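Local coordinates for protein catalase (Pseudomonas syringae, PDB 1M7S) that decomposes hydrogen peroxide into water and oxygen with the help of heme, protecting the cell from peroxide damage, at residues Val208-Lys213 against Leu255-Leu260. Numbering follows the deposited sequence.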
# COMPACT_ATOMS: atom_id res chain seq x y z
N VAL A 208 33.77 -12.33 -15.54
CA VAL A 208 33.53 -11.85 -16.91
C VAL A 208 32.84 -10.49 -16.94
O VAL A 208 31.89 -10.27 -16.17
CB VAL A 208 32.55 -12.89 -17.55
CG1 VAL A 208 32.17 -12.45 -18.94
CG2 VAL A 208 33.15 -14.30 -17.60
N LYS A 209 33.26 -9.65 -17.86
CA LYS A 209 32.56 -8.40 -18.13
C LYS A 209 31.77 -8.57 -19.44
O LYS A 209 32.20 -9.24 -20.38
CB LYS A 209 33.54 -7.26 -18.24
CG LYS A 209 33.93 -6.79 -16.83
CD LYS A 209 34.71 -5.48 -17.04
CE LYS A 209 35.08 -4.96 -15.66
NZ LYS A 209 34.67 -3.57 -15.46
N PHE A 210 30.57 -8.00 -19.51
CA PHE A 210 29.70 -8.08 -20.68
C PHE A 210 29.58 -6.73 -21.38
O PHE A 210 29.45 -5.68 -20.72
CB PHE A 210 28.26 -8.45 -20.27
CG PHE A 210 28.12 -9.83 -19.71
CD1 PHE A 210 28.04 -10.94 -20.57
CD2 PHE A 210 28.06 -10.06 -18.35
CE1 PHE A 210 27.92 -12.21 -20.06
CE2 PHE A 210 27.91 -11.32 -17.84
CZ PHE A 210 27.84 -12.43 -18.69
N HIS A 211 29.56 -6.72 -22.69
CA HIS A 211 29.54 -5.54 -23.53
C HIS A 211 28.61 -5.76 -24.73
O HIS A 211 28.91 -6.67 -25.53
CB HIS A 211 30.96 -5.22 -24.04
CG HIS A 211 31.09 -4.12 -25.06
ND1 HIS A 211 31.93 -4.23 -26.15
CD2 HIS A 211 30.49 -2.92 -25.18
CE1 HIS A 211 31.82 -3.12 -26.89
NE2 HIS A 211 30.96 -2.29 -26.33
N TRP A 212 27.61 -4.90 -24.81
CA TRP A 212 26.72 -4.94 -25.98
C TRP A 212 27.30 -3.93 -26.97
O TRP A 212 27.29 -2.72 -26.72
CB TRP A 212 25.30 -4.51 -25.66
CG TRP A 212 24.46 -5.37 -24.82
CD1 TRP A 212 24.03 -5.08 -23.55
CD2 TRP A 212 23.86 -6.65 -25.15
NE1 TRP A 212 23.23 -6.07 -23.08
CE2 TRP A 212 23.09 -7.05 -24.05
CE3 TRP A 212 23.90 -7.47 -26.28
CZ2 TRP A 212 22.35 -8.23 -24.00
CZ3 TRP A 212 23.18 -8.65 -26.24
CH2 TRP A 212 22.41 -9.06 -25.11
N LYS A 213 27.79 -4.41 -28.12
CA LYS A 213 28.35 -3.53 -29.13
C LYS A 213 27.29 -3.17 -30.16
O LYS A 213 26.75 -4.07 -30.83
CB LYS A 213 29.56 -4.15 -29.85
CG LYS A 213 30.13 -3.18 -30.89
CD LYS A 213 31.59 -3.45 -31.18
CE LYS A 213 32.03 -2.46 -32.29
NZ LYS A 213 32.40 -1.14 -31.69
N LEU A 255 26.91 -9.31 -28.49
CA LEU A 255 27.37 -9.45 -27.10
C LEU A 255 28.78 -10.01 -27.06
O LEU A 255 29.07 -11.08 -27.62
CB LEU A 255 26.42 -10.39 -26.33
CG LEU A 255 26.71 -10.64 -24.85
CD1 LEU A 255 26.67 -9.29 -24.09
CD2 LEU A 255 25.75 -11.64 -24.28
N TYR A 256 29.65 -9.28 -26.36
CA TYR A 256 31.01 -9.70 -26.11
C TYR A 256 31.32 -9.92 -24.62
O TYR A 256 30.78 -9.22 -23.74
CB TYR A 256 31.98 -8.65 -26.64
CG TYR A 256 32.08 -8.53 -28.13
CD1 TYR A 256 31.12 -7.77 -28.81
CD2 TYR A 256 33.10 -9.14 -28.87
CE1 TYR A 256 31.19 -7.64 -30.19
CE2 TYR A 256 33.16 -9.02 -30.25
CZ TYR A 256 32.19 -8.28 -30.89
OH TYR A 256 32.20 -8.13 -32.25
N VAL A 257 32.27 -10.84 -24.36
CA VAL A 257 32.76 -11.05 -22.99
C VAL A 257 34.27 -10.84 -22.87
O VAL A 257 35.01 -11.05 -23.84
CB VAL A 257 32.41 -12.38 -22.33
CG1 VAL A 257 30.89 -12.50 -22.13
CG2 VAL A 257 32.94 -13.61 -23.08
N GLN A 258 34.71 -10.35 -21.70
CA GLN A 258 36.11 -10.20 -21.33
C GLN A 258 36.28 -11.15 -20.16
O GLN A 258 35.39 -11.17 -19.28
CB GLN A 258 36.61 -8.81 -20.88
CG GLN A 258 36.79 -7.84 -22.03
CD GLN A 258 37.12 -6.48 -21.43
OE1 GLN A 258 36.23 -5.96 -20.72
NE2 GLN A 258 38.29 -5.93 -21.69
N VAL A 259 37.27 -12.02 -20.19
CA VAL A 259 37.37 -13.08 -19.19
C VAL A 259 38.65 -13.08 -18.41
O VAL A 259 39.68 -12.95 -19.08
CB VAL A 259 37.28 -14.46 -19.94
CG1 VAL A 259 37.33 -15.69 -19.07
CG2 VAL A 259 36.00 -14.54 -20.77
N LEU A 260 38.56 -13.21 -17.09
CA LEU A 260 39.74 -13.34 -16.25
C LEU A 260 39.51 -14.46 -15.24
O LEU A 260 38.40 -14.72 -14.72
CB LEU A 260 40.09 -12.09 -15.45
CG LEU A 260 40.58 -10.85 -16.18
CD1 LEU A 260 40.70 -9.66 -15.23
CD2 LEU A 260 41.92 -11.08 -16.83
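Leu255 fits between Trp212 and Phe210: its CD1 rides over one face of the indole, 4.0 Å from the centroid of the six-membered ring, and also reaches Phe210 CD1. With Leu255 CG anti to its backbone N (chi1 -179°), the branch is carried up beside the indole, and Leu255 CB meets Trp212 CZ3. Next along, Val257 turns CG1 against Phe210 CD1 at 3.6 Å, the two side chains lying side by side. Val208 CG1 presses tightly on Val257 as well, 3.4 Å from both its CB and its CG1, so that Val257 CG1 sits in the notch between Val208 and the Phe210 ring. Phe62 of strand 55-64 touches both Leu255 and Trp212, and Phe108 stacks on the indole. The opposite face is polar and looser. Lys213 CB rests 3.9 Å from Tyr256 CE1, and Lys209 CB lies near Gln258 OE1. Lys209 NZ hydrogen-bonds to Lys277 O and Val193 O, Gln258 NE2 to Val282 O and Trp279 O, and the His211 ring nitrogens to the Asp189 and Glu284 carboxylates. Between the two faces, Lys209 pairs with Gln258 and His211 with Tyr256 through reciprocal backbone hydrogen bonds, the straightest from Tyr256 N to His211 O (2.8 Å, 172°). These antiparallel strands, joined by a half-helical connection, belong to the antiparallel beta-barrel characteristic of heme catalases.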